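Local atomic coordinates of AlkZ (Streptomyces sahachiroi, PDB entry 5UUJ), a protein that belongs to the AlkZ-like family of DNA glycosylases, which is related to helix-turn-helix proteins. Residues R16-R19 with E23-T26; L73-A78 with L83-P88; P93-M98 with A196-M201. All blocks are in the same frame, centred on the assembly; numbering follows the deposited sequence.

Interaction 1 of 3, residues R16-R19 with E23-T26; sequences RMQR and EPRT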
ATOM      1  N   ARG A  16     -14.234  -8.804  -1.241  1.00 14.74           N
ATOM      2  CA  ARG A  16     -12.911  -8.196  -1.121  1.00 14.07           C
ATOM      3  C   ARG A  16     -11.842  -9.256  -0.874  1.00 13.80           C
ATOM      4  O   ARG A  16     -10.778  -9.227  -1.491  1.00 13.49           O
ATOM      5  CB  ARG A  16     -12.890  -7.164   0.008  1.00 13.95           C
ATOM      6  CG  ARG A  16     -13.605  -5.865  -0.320  1.00 14.33           C
ATOM      7  CD  ARG A  16     -13.690  -4.956   0.890  1.00 14.52           C
ATOM      8  NE  ARG A  16     -14.344  -3.689   0.575  1.00 15.13           N
ATOM      9  CZ  ARG A  16     -14.679  -2.771   1.476  1.00 15.66           C
ATOM     10  NH1 ARG A  16     -14.427  -2.973   2.761  1.00 15.69           N
ATOM     11  NH2 ARG A  16     -15.274  -1.651   1.092  1.00 16.44           N
HETATM   12  N   MSE A  17     -12.129 -10.193   0.021  1.00 14.53           N
HETATM   13  CA  MSE A  17     -11.163 -11.230   0.358  1.00 19.64           C
HETATM   14  C   MSE A  17     -10.919 -12.178  -0.810  1.00 15.59           C
HETATM   15  O   MSE A  17      -9.846 -12.771  -0.924  1.00 14.97           O
HETATM   16  CB  MSE A  17     -11.631 -12.012   1.581  1.00 16.53           C
HETATM   17  CG  MSE A  17     -11.435 -11.247   2.876  1.00 21.96           C
HETATM   18 SE   MSE A  17     -11.818 -12.343   4.435  1.00 29.98          SE
HETATM   19  CE  MSE A  17     -10.441 -11.653   5.629  1.00 30.97           C
ATOM     20  N   GLN A  18     -11.913 -12.322  -1.674  1.00 14.96           N
ATOM     21  CA  GLN A  18     -11.736 -13.085  -2.895  1.00 15.53           C
ATOM     22  C   GLN A  18     -10.801 -12.322  -3.831  1.00 15.02           C
ATOM     23  O   GLN A  18      -9.848 -12.885  -4.369  1.00 15.47           O
ATOM     24  CB  GLN A  18     -13.088 -13.362  -3.559  1.00 16.50           C
ATOM     25  CG  GLN A  18     -12.998 -14.061  -4.901  1.00 26.38           C
ATOM     26  CD  GLN A  18     -13.102 -13.098  -6.075  1.00 32.00           C
ATOM     27  OE1 GLN A  18     -12.176 -12.977  -6.879  1.00 35.59           O
ATOM     28  NE2 GLN A  18     -14.238 -12.415  -6.183  1.00 25.23           N
ATOM     29  N   ARG A  19     -11.057 -11.031  -4.000  1.00 14.64           N
ATOM     30  CA  ARG A  19     -10.239 -10.204  -4.882  1.00 14.43           C
ATOM     31  C   ARG A  19      -8.803 -10.070  -4.374  1.00 13.73           C
ATOM     32  O   ARG A  19      -7.879  -9.930  -5.171  1.00 13.76           O
ATOM     33  CB  ARG A  19     -10.862  -8.816  -5.043  1.00 14.47           C
ATOM     34  CG  ARG A  19     -12.252  -8.818  -5.664  1.00 15.39           C
ATOM     35  CD  ARG A  19     -12.231  -9.253  -7.113  1.00 16.37           C
ATOM     36  NE  ARG A  19     -11.444  -8.351  -7.950  1.00 16.51           N
ATOM     37  CZ  ARG A  19     -11.114  -8.599  -9.213  1.00 17.45           C
ATOM     38  NH1 ARG A  19     -11.498  -9.727  -9.798  1.00 18.35           N
ATOM     39  NH2 ARG A  19     -10.397  -7.717  -9.893  1.00 17.71           N
ATOM     40  N   GLU A  23      -9.366 -15.493   0.430  1.00 25.24           N
ATOM     41  CA  GLU A  23     -10.266 -16.651   0.426  1.00 22.83           C
ATOM     42  C   GLU A  23     -11.112 -16.642  -0.848  1.00 25.72           C
ATOM     43  O   GLU A  23     -11.835 -15.678  -1.089  1.00 28.77           O
ATOM     44  CB  GLU A  23     -11.196 -16.645   1.646  1.00 24.83           C
ATOM     45  CG  GLU A  23     -10.508 -16.693   3.004  1.00 34.19           C
ATOM     46  CD  GLU A  23      -9.796 -18.010   3.270  1.00 40.56           C
ATOM     47  OE1 GLU A  23     -10.223 -19.050   2.719  1.00 37.90           O
ATOM     48  OE2 GLU A  23      -8.806 -18.000   4.036  1.00 41.01           O
ATOM     49  N   PRO A  24     -11.049 -17.715  -1.660  1.00 20.72           N
ATOM     50  CA  PRO A  24     -10.292 -18.960  -1.485  1.00 23.54           C
ATOM     51  C   PRO A  24      -8.797 -18.768  -1.707  1.00 25.33           C
ATOM     52  O   PRO A  24      -8.358 -17.667  -2.037  1.00 24.30           O
ATOM     53  CB  PRO A  24     -10.888 -19.885  -2.549  1.00 25.90           C
ATOM     54  CG  PRO A  24     -11.352 -18.965  -3.614  1.00 23.59           C
ATOM     55  CD  PRO A  24     -11.838 -17.736  -2.906  1.00 24.66           C
ATOM     56  N   ARG A  25      -8.033 -19.839  -1.529  1.00 27.30           N
ATOM     57  CA  ARG A  25      -6.581 -19.768  -1.612  1.00 27.81           C
ATOM     58  C   ARG A  25      -6.058 -20.214  -2.974  1.00 31.09           C
ATOM     59  O   ARG A  25      -6.416 -21.280  -3.475  1.00 34.55           O
ATOM     60  CB  ARG A  25      -5.952 -20.616  -0.503  1.00 31.58           C
ATOM     61  CG  ARG A  25      -5.867 -19.899   0.838  1.00 34.20           C
ATOM     62  CD  ARG A  25      -6.618 -20.628   1.925  1.00 38.27           C
ATOM     63  NE  ARG A  25      -6.647 -19.857   3.167  1.00 41.16           N
ATOM     64  CZ  ARG A  25      -5.699 -19.888   4.100  1.00 38.61           C
ATOM     65  NH1 ARG A  25      -4.627 -20.659   3.952  1.00 37.21           N
ATOM     66  NH2 ARG A  25      -5.826 -19.146   5.190  1.00 37.56           N
ATOM     67  N   THR A  26      -5.212 -19.375  -3.564  1.00 19.35           N
ATOM     68  CA  THR A  26      -4.527 -19.699  -4.809  1.00 19.89           C
ATOM     69  C   THR A  26      -3.040 -19.415  -4.644  1.00 19.39           C
ATOM     70  O   THR A  26      -2.590 -19.071  -3.553  1.00 18.85           O
ATOM     71  CB  THR A  26      -5.079 -18.888  -5.997  1.00 19.42           C
ATOM     72  OG1 THR A  26      -5.008 -17.488  -5.701  1.00 17.85           O
ATOM     73  CG2 THR A  26      -6.516 -19.262  -6.274  1.00 20.26           C
TER

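Interaction 2 of 3, residues L73-A78 with L83-P88; sequences LMKTWA and LHLLRP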
ATOM      1  N   LEU A  73       9.464  -6.187  -9.645  1.00 18.46           N
ATOM      2  CA  LEU A  73       8.881  -5.328  -8.617  1.00 17.86           C
ATOM      3  C   LEU A  73       9.810  -4.158  -8.329  1.00 21.81           C
ATOM      4  O   LEU A  73      11.030  -4.298  -8.405  1.00 18.20           O
ATOM      5  CB  LEU A  73       8.618  -6.112  -7.329  1.00 17.21           C
ATOM      6  CG  LEU A  73       7.425  -7.067  -7.324  1.00 17.00           C
ATOM      7  CD1 LEU A  73       7.359  -7.808  -6.002  1.00 16.62           C
ATOM      8  CD2 LEU A  73       6.128  -6.324  -7.576  1.00 16.75           C
HETATM    9  N   MSE A  74       9.227  -3.007  -8.005  1.00 20.49           N
HETATM   10  CA  MSE A  74      10.007  -1.831  -7.633  1.00 19.68           C
HETATM   11  C   MSE A  74       9.625  -1.371  -6.233  1.00 17.59           C
HETATM   12  O   MSE A  74       8.535  -1.668  -5.743  1.00 16.27           O
HETATM   13  CB  MSE A  74       9.803  -0.695  -8.643  1.00 18.24           C
HETATM   14  CG  MSE A  74       8.624   0.224  -8.361  1.00 20.27           C
HETATM   15 SE   MSE A  74       8.355   1.565  -9.763  1.00 30.27          SE
HETATM   16  CE  MSE A  74       9.876   2.732  -9.407  1.00 19.14           C
ATOM     17  N   LYS A  75      10.545  -0.665  -5.587  1.00 20.93           N
ATOM     18  CA  LYS A  75      10.278  -0.044  -4.297  1.00 22.28           C
ATOM     19  C   LYS A  75      10.432   1.461  -4.437  1.00 22.38           C
ATOM     20  O   LYS A  75      11.480   1.954  -4.856  1.00 18.93           O
ATOM     21  CB  LYS A  75      11.221  -0.582  -3.219  1.00 21.78           C
ATOM     22  CG  LYS A  75      11.069  -2.068  -2.948  1.00 28.25           C
ATOM     23  CD  LYS A  75      12.164  -2.594  -2.030  1.00 26.98           C
ATOM     24  CE  LYS A  75      12.084  -1.970  -0.649  1.00 30.33           C
ATOM     25  NZ  LYS A  75      13.056  -2.593   0.296  1.00 32.20           N
ATOM     26  N   THR A  76       9.376   2.189  -4.094  1.00 15.94           N
ATOM     27  CA  THR A  76       9.406   3.640  -4.153  1.00 19.12           C
ATOM     28  C   THR A  76       8.290   4.221  -3.294  1.00 18.95           C
ATOM     29  O   THR A  76       7.449   3.491  -2.768  1.00 18.67           O
ATOM     30  CB  THR A  76       9.274   4.147  -5.608  1.00 22.98           C
ATOM     31  OG1 THR A  76       9.582   5.544  -5.663  1.00 18.93           O
ATOM     32  CG2 THR A  76       7.865   3.906  -6.157  1.00 23.61           C
ATOM     33  N   TRP A  77       8.295   5.540  -3.150  1.00 17.07           N
ATOM     34  CA  TRP A  77       7.291   6.227  -2.353  1.00 16.17           C
ATOM     35  C   TRP A  77       6.089   6.560  -3.221  1.00 15.51           C
ATOM     36  O   TRP A  77       6.233   7.152  -4.289  1.00 20.88           O
ATOM     37  CB  TRP A  77       7.886   7.487  -1.724  1.00 15.78           C
ATOM     38  CG  TRP A  77       8.957   7.169  -0.734  1.00 18.38           C
ATOM     39  CD1 TRP A  77       8.838   7.157   0.624  1.00 21.82           C
ATOM     40  CD2 TRP A  77      10.309   6.791  -1.022  1.00 25.05           C
ATOM     41  NE1 TRP A  77      10.033   6.803   1.202  1.00 23.16           N
ATOM     42  CE2 TRP A  77      10.954   6.574   0.213  1.00 25.07           C
ATOM     43  CE3 TRP A  77      11.039   6.621  -2.204  1.00 25.63           C
ATOM     44  CZ2 TRP A  77      12.293   6.199   0.302  1.00 27.84           C
ATOM     45  CZ3 TRP A  77      12.369   6.246  -2.115  1.00 25.61           C
ATOM     46  CH2 TRP A  77      12.981   6.039  -0.870  1.00 28.46           C
ATOM     47  N   ALA A  78       4.910   6.156  -2.759  1.00 15.36           N
ATOM     48  CA  ALA A  78       3.678   6.337  -3.509  1.00 15.47           C
ATOM     49  C   ALA A  78       2.572   6.881  -2.599  1.00 15.60           C
ATOM     50  O   ALA A  78       2.679   8.005  -2.099  1.00 15.68           O
ATOM     51  CB  ALA A  78       3.257   5.022  -4.159  1.00 15.49           C
ATOM     52  N   LEU A  83       6.582   4.297   1.588  1.00 15.68           N
ATOM     53  CA  LEU A  83       7.280   3.347   0.733  1.00 16.46           C
ATOM     54  C   LEU A  83       6.387   2.167   0.365  1.00 15.39           C
ATOM     55  O   LEU A  83       5.853   1.491   1.243  1.00 15.43           O
ATOM     56  CB  LEU A  83       8.543   2.849   1.435  1.00 20.14           C
ATOM     57  CG  LEU A  83       9.484   1.971   0.612  1.00 22.94           C
ATOM     58  CD1 LEU A  83      10.080   2.768  -0.536  1.00 17.31           C
ATOM     59  CD2 LEU A  83      10.576   1.396   1.502  1.00 16.40           C
ATOM     60  N   HIS A  84       6.238   1.933  -0.937  1.00 15.29           N
ATOM     61  CA  HIS A  84       5.396   0.860  -1.460  1.00 15.19           C
ATOM     62  C   HIS A  84       6.158  -0.054  -2.407  1.00 16.87           C
ATOM     63  O   HIS A  84       7.051   0.392  -3.129  1.00 15.75           O
ATOM     64  CB  HIS A  84       4.198   1.431  -2.225  1.00 15.19           C
ATOM     65  CG  HIS A  84       3.021   1.783  -1.370  1.00 16.29           C
ATOM     66  ND1 HIS A  84       2.913   2.985  -0.709  1.00 18.44           N
ATOM     67  CD2 HIS A  84       1.879   1.101  -1.105  1.00 17.80           C
ATOM     68  CE1 HIS A  84       1.762   3.023  -0.054  1.00 15.49           C
ATOM     69  NE2 HIS A  84       1.121   1.892  -0.280  1.00 15.48           N
ATOM     70  N   LEU A  85       5.791  -1.332  -2.407  1.00 17.88           N
ATOM     71  CA  LEU A  85       6.094  -2.210  -3.529  1.00 15.43           C
ATOM     72  C   LEU A  85       5.081  -1.923  -4.630  1.00 15.50           C
ATOM     73  O   LEU A  85       3.895  -1.757  -4.350  1.00 15.39           O
ATOM     74  CB  LEU A  85       6.031  -3.686  -3.122  1.00 16.27           C
ATOM     75  CG  LEU A  85       7.231  -4.280  -2.380  1.00 17.98           C
ATOM     76  CD1 LEU A  85       6.852  -5.603  -1.745  1.00 19.75           C
ATOM     77  CD2 LEU A  85       8.411  -4.472  -3.322  1.00 15.98           C
ATOM     78  N   LEU A  86       5.552  -1.845  -5.871  1.00 15.81           N
ATOM     79  CA  LEU A  86       4.677  -1.676  -7.029  1.00 18.93           C
ATOM     80  C   LEU A  86       5.216  -2.453  -8.223  1.00 16.56           C
ATOM     81  O   LEU A  86       6.417  -2.709  -8.313  1.00 18.25           O
ATOM     82  CB  LEU A  86       4.544  -0.197  -7.405  1.00 16.83           C
ATOM     83  CG  LEU A  86       3.885   0.739  -6.389  1.00 20.39           C
ATOM     84  CD1 LEU A  86       4.127   2.186  -6.779  1.00 15.88           C
ATOM     85  CD2 LEU A  86       2.398   0.464  -6.289  1.00 15.85           C
ATOM     86  N   ARG A  87       4.325  -2.830  -9.133  1.00 17.56           N
ATOM     87  CA  ARG A  87       4.748  -3.348 -10.428  1.00 22.12           C
ATOM     88  C   ARG A  87       5.223  -2.164 -11.259  1.00 20.26           C
ATOM     89  O   ARG A  87       4.477  -1.199 -11.418  1.00 17.87           O
ATOM     90  CB  ARG A  87       3.613  -4.080 -11.145  1.00 17.95           C
ATOM     91  CG  ARG A  87       3.191  -5.388 -10.499  1.00 20.31           C
ATOM     92  CD  ARG A  87       2.312  -6.201 -11.436  1.00 19.90           C
ATOM     93  NE  ARG A  87       3.060  -6.691 -12.595  1.00 19.06           N
ATOM     94  CZ  ARG A  87       2.567  -6.808 -13.826  1.00 26.29           C
ATOM     95  NH1 ARG A  87       1.311  -6.466 -14.092  1.00 26.37           N
ATOM     96  NH2 ARG A  87       3.337  -7.264 -14.804  1.00 25.65           N
ATOM     97  N   PRO A  88       6.464  -2.219 -11.781  1.00 19.51           N
ATOM     98  CA  PRO A  88       6.993  -1.066 -12.520  1.00 18.70           C
ATOM     99  C   PRO A  88       6.093  -0.619 -13.671  1.00 21.04           C
ATOM    100  O   PRO A  88       5.957   0.584 -13.895  1.00 19.23           O
ATOM    101  CB  PRO A  88       8.341  -1.572 -13.050  1.00 20.43           C
ATOM    102  CG  PRO A  88       8.727  -2.666 -12.135  1.00 22.68           C
ATOM    103  CD  PRO A  88       7.450  -3.313 -11.699  1.00 20.73           C
TER

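Interaction 3 of 3, residues P93-M98 with A196-M201; sequences PYLSLM and ADWGKM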
ATOM      1  N   PRO A  93       0.502   5.576 -13.339  1.00 19.05           N
ATOM      2  CA  PRO A  93      -0.760   6.205 -12.932  1.00 19.18           C
ATOM      3  C   PRO A  93      -0.826   6.541 -11.442  1.00 18.46           C
ATOM      4  O   PRO A  93      -1.331   7.610 -11.098  1.00 18.51           O
ATOM      5  CB  PRO A  93      -1.804   5.152 -13.305  1.00 20.86           C
ATOM      6  CG  PRO A  93      -1.193   4.432 -14.459  1.00 20.21           C
ATOM      7  CD  PRO A  93       0.274   4.358 -14.134  1.00 19.60           C
ATOM      8  N   TYR A  94      -0.325   5.656 -10.580  1.00 17.90           N
ATOM      9  CA  TYR A  94      -0.317   5.922  -9.144  1.00 17.34           C
ATOM     10  C   TYR A  94       0.546   7.135  -8.820  1.00 18.69           C
ATOM     11  O   TYR A  94       0.129   8.022  -8.076  1.00 16.99           O
ATOM     12  CB  TYR A  94       0.199   4.718  -8.356  1.00 16.89           C
ATOM     13  CG  TYR A  94      -0.654   3.480  -8.467  1.00 17.10           C
ATOM     14  CD1 TYR A  94      -1.886   3.401  -7.833  1.00 17.26           C
ATOM     15  CD2 TYR A  94      -0.217   2.382  -9.195  1.00 17.23           C
ATOM     16  CE1 TYR A  94      -2.666   2.262  -7.933  1.00 17.50           C
ATOM     17  CE2 TYR A  94      -0.983   1.245  -9.299  1.00 17.44           C
ATOM     18  CZ  TYR A  94      -2.206   1.187  -8.666  1.00 17.55           C
ATOM     19  OH  TYR A  94      -2.966   0.050  -8.772  1.00 17.80           O
ATOM     20  N   LEU A  95       1.752   7.159  -9.378  1.00 16.97           N
ATOM     21  CA  LEU A  95       2.707   8.227  -9.105  1.00 16.74           C
ATOM     22  C   LEU A  95       2.224   9.575  -9.637  1.00 17.04           C
ATOM     23  O   LEU A  95       2.398  10.606  -8.984  1.00 16.84           O
ATOM     24  CB  LEU A  95       4.070   7.884  -9.714  1.00 16.77           C
ATOM     25  CG  LEU A  95       4.795   6.665  -9.133  1.00 16.53           C
ATOM     26  CD1 LEU A  95       6.096   6.418  -9.885  1.00 16.79           C
ATOM     27  CD2 LEU A  95       5.074   6.833  -7.651  1.00 16.07           C
ATOM     28  N   SER A  96       1.616   9.560 -10.821  1.00 18.12           N
ATOM     29  CA  SER A  96       1.085  10.774 -11.431  1.00 18.04           C
ATOM     30  C   SER A  96       0.050  11.443 -10.528  1.00 20.59           C
ATOM     31  O   SER A  96       0.022  12.667 -10.398  1.00 18.07           O
ATOM     32  CB  SER A  96       0.460  10.459 -12.791  1.00 19.55           C
ATOM     33  OG  SER A  96      -0.144  11.612 -13.357  1.00 23.78           O
ATOM     34  N   LEU A  97      -0.793  10.634  -9.899  1.00 23.19           N
ATOM     35  CA  LEU A  97      -1.834  11.156  -9.027  1.00 20.14           C
ATOM     36  C   LEU A  97      -1.248  11.726  -7.738  1.00 19.19           C
ATOM     37  O   LEU A  97      -1.795  12.670  -7.170  1.00 17.89           O
ATOM     38  CB  LEU A  97      -2.858  10.063  -8.708  1.00 19.29           C
ATOM     39  CG  LEU A  97      -4.225  10.226  -9.376  1.00 23.54           C
ATOM     40  CD1 LEU A  97      -4.095  10.309 -10.887  1.00 21.82           C
ATOM     41  CD2 LEU A  97      -5.153   9.089  -8.978  1.00 21.78           C
HETATM   42  N   MSE A  98      -0.135  11.161  -7.278  1.00 17.12           N
HETATM   43  CA  MSE A  98       0.534  11.678  -6.088  1.00 16.75           C
HETATM   44  C   MSE A  98       1.193  13.023  -6.389  1.00 16.73           C
HETATM   45  O   MSE A  98       1.126  13.947  -5.584  1.00 16.76           O
HETATM   46  CB  MSE A  98       1.580  10.687  -5.564  1.00 16.30           C
HETATM   47  CG  MSE A  98       1.026   9.341  -5.113  1.00 16.27           C
HETATM   48 SE   MSE A  98      -0.502   9.480  -3.904  1.00 19.97          SE
HETATM   49  CE  MSE A  98       0.272  10.672  -2.563  1.00 16.50           C
ATOM     50  N   ALA A 196      12.046  -1.319 -20.884  1.00 23.28           N
ATOM     51  CA  ALA A 196      10.792  -1.383 -21.625  1.00 23.83           C
ATOM     52  C   ALA A 196       9.576  -1.570 -20.717  1.00 22.56           C
ATOM     53  O   ALA A 196       8.443  -1.374 -21.151  1.00 22.84           O
ATOM     54  CB  ALA A 196      10.852  -2.500 -22.646  1.00 25.36           C
ATOM     55  N   ASP A 197       9.807  -1.956 -19.466  1.00 21.33           N
ATOM     56  CA  ASP A 197       8.719  -2.091 -18.502  1.00 27.73           C
ATOM     57  C   ASP A 197       8.291  -0.750 -17.912  1.00 26.33           C
ATOM     58  O   ASP A 197       7.249  -0.662 -17.269  1.00 24.27           O
ATOM     59  CB  ASP A 197       9.121  -3.037 -17.368  1.00 24.78           C
ATOM     60  CG  ASP A 197       9.117  -4.488 -17.792  1.00 28.79           C
ATOM     61  OD1 ASP A 197       8.214  -4.882 -18.559  1.00 28.61           O
ATOM     62  OD2 ASP A 197      10.021  -5.233 -17.363  1.00 35.54           O
ATOM     63  N   TRP A 198       9.096   0.288 -18.121  1.00 22.40           N
ATOM     64  CA  TRP A 198       8.775   1.612 -17.602  1.00 22.78           C
ATOM     65  C   TRP A 198       8.103   2.460 -18.669  1.00 24.48           C
ATOM     66  O   TRP A 198       8.760   2.964 -19.579  1.00 25.24           O
ATOM     67  CB  TRP A 198      10.031   2.315 -17.093  1.00 22.19           C
ATOM     68  CG  TRP A 198       9.746   3.627 -16.435  1.00 22.88           C
ATOM     69  CD1 TRP A 198       9.962   4.871 -16.954  1.00 18.78           C
ATOM     70  CD2 TRP A 198       9.186   3.826 -15.131  1.00 21.29           C
ATOM     71  NE1 TRP A 198       9.576   5.832 -16.051  1.00 20.02           N
ATOM     72  CE2 TRP A 198       9.095   5.217 -14.925  1.00 21.18           C
ATOM     73  CE3 TRP A 198       8.755   2.963 -14.119  1.00 20.52           C
ATOM     74  CZ2 TRP A 198       8.590   5.764 -13.745  1.00 18.58           C
ATOM     75  CZ3 TRP A 198       8.254   3.507 -12.950  1.00 19.39           C
ATOM     76  CH2 TRP A 198       8.178   4.895 -12.773  1.00 21.16           C
ATOM     77  N   GLY A 199       6.789   2.611 -18.550  1.00 45.75           N
ATOM     78  CA  GLY A 199       6.025   3.409 -19.489  1.00 46.29           C
ATOM     79  C   GLY A 199       6.143   4.885 -19.175  1.00 48.44           C
ATOM     80  O   GLY A 199       6.448   5.273 -18.047  1.00 48.04           O
ATOM     81  N   LYS A 200       5.914   5.712 -20.190  1.00 53.20           N
ATOM     82  CA  LYS A 200       5.914   7.160 -20.024  1.00 49.71           C
ATOM     83  C   LYS A 200       4.767   7.537 -19.098  1.00 46.57           C
ATOM     84  O   LYS A 200       3.682   6.962 -19.182  1.00 48.26           O
ATOM     85  CB  LYS A 200       5.772   7.863 -21.374  1.00 52.40           C
ATOM     86  CG  LYS A 200       6.739   7.353 -22.442  1.00 53.52           C
ATOM     87  CD  LYS A 200       6.253   7.648 -23.853  1.00 57.49           C
ATOM     88  CE  LYS A 200       6.444   9.107 -24.224  1.00 58.42           C
ATOM     89  NZ  LYS A 200       6.205   9.331 -25.677  1.00 60.03           N
HETATM   90  N   MSE A 201       5.001   8.495 -18.213  1.00 34.59           N
HETATM   91  CA  MSE A 201       4.026   8.775 -17.171  1.00 30.21           C
HETATM   92  C   MSE A 201       2.841   9.579 -17.696  1.00 27.13           C
HETATM   93  O   MSE A 201       3.025  10.550 -18.427  1.00 29.14           O
HETATM   94  CB  MSE A 201       4.682   9.517 -16.021  1.00 30.77           C
HETATM   95  CG  MSE A 201       4.147   9.072 -14.683  1.00 29.68           C
HETATM   96 SE   MSE A 201       5.422   9.376 -13.272  1.00 78.51          SE
HETATM   97  CE  MSE A 201       4.784  11.153 -12.749  1.00 32.69           C
TER

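Interaction 1 of 3, residues R16-R19 with E23-T26
M17 and E23 are joined by a backbone hydrogen bond at the C-terminal end of helix 9-19. E23 N donates to M17 O at 3.1 Å, and the N-H points almost straight at the oxygen (168°). E23 is in the loop that leads to helix 30-36, so the bond ties the returning chain to the last turn of the helix.

A weaker polar contact lies next to it. Q18 CA comes within 3.2 Å of E23 O in a CA-H...O contact. Q18 CB rests against the same oxygen at 3.6 Å.

Apolar contact is slight. Q18 CG approaches P24 CD at 4.3 Å. The peptide bond before P24 is cis, which turns the chain sharply just after E23. A bend at chi2 (-98°) leads the Q18 amide away from the loop, and its NE2 makes a weak hydrogen bond to E271.

Charge pairing lies on the loop side. R25 NE donates to E23 OE2 at 3.0 Å. The oxygen lies in the guanidinium plane and is met on its syn side, though the bond is tilted out of the carboxylate plane. R282 forms a second salt bridge to this oxygen, and R25 also pairs with E357.

The helix end is thus held to the loop through main-chain atoms, while the E23 carboxylate is shared between two arginines, which would favour its ionised form.

Interaction 2 of 3, residues L73-A78 with L83-P88
L83 lays a methyl on the indole of W77, at the turn end of an antiparallel beta hairpin made by strands 74-77 and 83-86. L83 CD1 sits 4.0 Å from the centroid of the six-membered ring, 11° off the ring normal, a CH-pi contact over the face. L83 CG is anti to the backbone N (chi1 -173°), which carries the branch across to the neighbouring strand. On the same face of the sheet, K75 and L85 run side by side, with K75 CG 3.6 Å from L85 CD2. The ammonium end of K75 takes part in a cation-pi interaction with W45.

The other face carries M74, T76, H84 and L86. L86 CD1 touches A78 CB at 4.0 Å and also meets T76 CG2. Toward the open end of the hairpin, M74 SE packs on P88 CA at 4.0 Å. H84 turns its ring obliquely to the A78 methyl, and its ND1 is hydrogen-bonded to T82 O in the turn.

Four main-chain hydrogen bonds join the strands, in the pairs M74 with L86 and T76 with H84. Strand 40-41 adds to the sheet beyond strand 83-86. At the polar edge R87 reaches outward to a salt bridge with E90. The straightest of the four backbone bonds is H84 N to T76 O, 2.7 Å long with an N-H...O angle of 176°.

Interaction 3 of 3, residues P93-M98 with A196-M201
The backbones of L95-S96 and M201 stay well apart, with S96 CA and M201 CA the closest pair at 6.8 Å, and no hydrogen bond crosses between helix segment 93-98 and the loop segment 196-201. Side chains from the loop bridge the gap.

M201 brings its selenomethionine side chain up against the helix. Its SE atom lies 4.1 Å from L95 CB. Its terminal methyl CE goes further and rests 3.9 Å from S96 CA, close to the helix backbone. The bend at chi3 (92°) turns CE out of line with the rest of the chain. Nearer the M201 backbone, M201 CG faces S96 CB at 4.4 Å.

L95 also meets W198. Its CD1 methyl reaches W198 CH2 at 3.9 Å, coming in at the edge of the indole and near its plane. The two side chains cross at about a right angle. W198 CG is anti to the backbone N (chi1 -175°), and the ring extends from the loop toward the helix.

This is a helix-to-loop contact within the AlkZ-like DNA glycosylase family region. The loop connects helix 190-194 to helix 204-219 and passes beside helix 91-100. W198 also packs on P190 and A191 of helix 190-194. Other residues of helix 91-100, among them P93 and L97, pack against helix 204-219.

S96 has its polar partner outside the two segments. Its OG is hydrogen-bonded to the carbonyl oxygen of P202, which follows M201 in the chain.

The three contacts follow one another along the chain without overlap. Interaction 1 stands apart near the N-terminus: its centre is about 23 Å from that of interaction 2 and about 28 Å from that of interaction 3, and it touches neither. Interactions 2 and 3 are neighbours, with centres about 11 Å apart. Helix 91-100 is the next element after strand 83-86, across a short connection. The two contacts also meet through W198, whose CZ3 lies 3.7 Å from M74 SE. Loop 196-201, although distant in sequence, therefore packs on both hairpin and helix in one part of the fold, while interaction 1, where helix 9-19 ends and its loop begins, lies elsewhere in the chain.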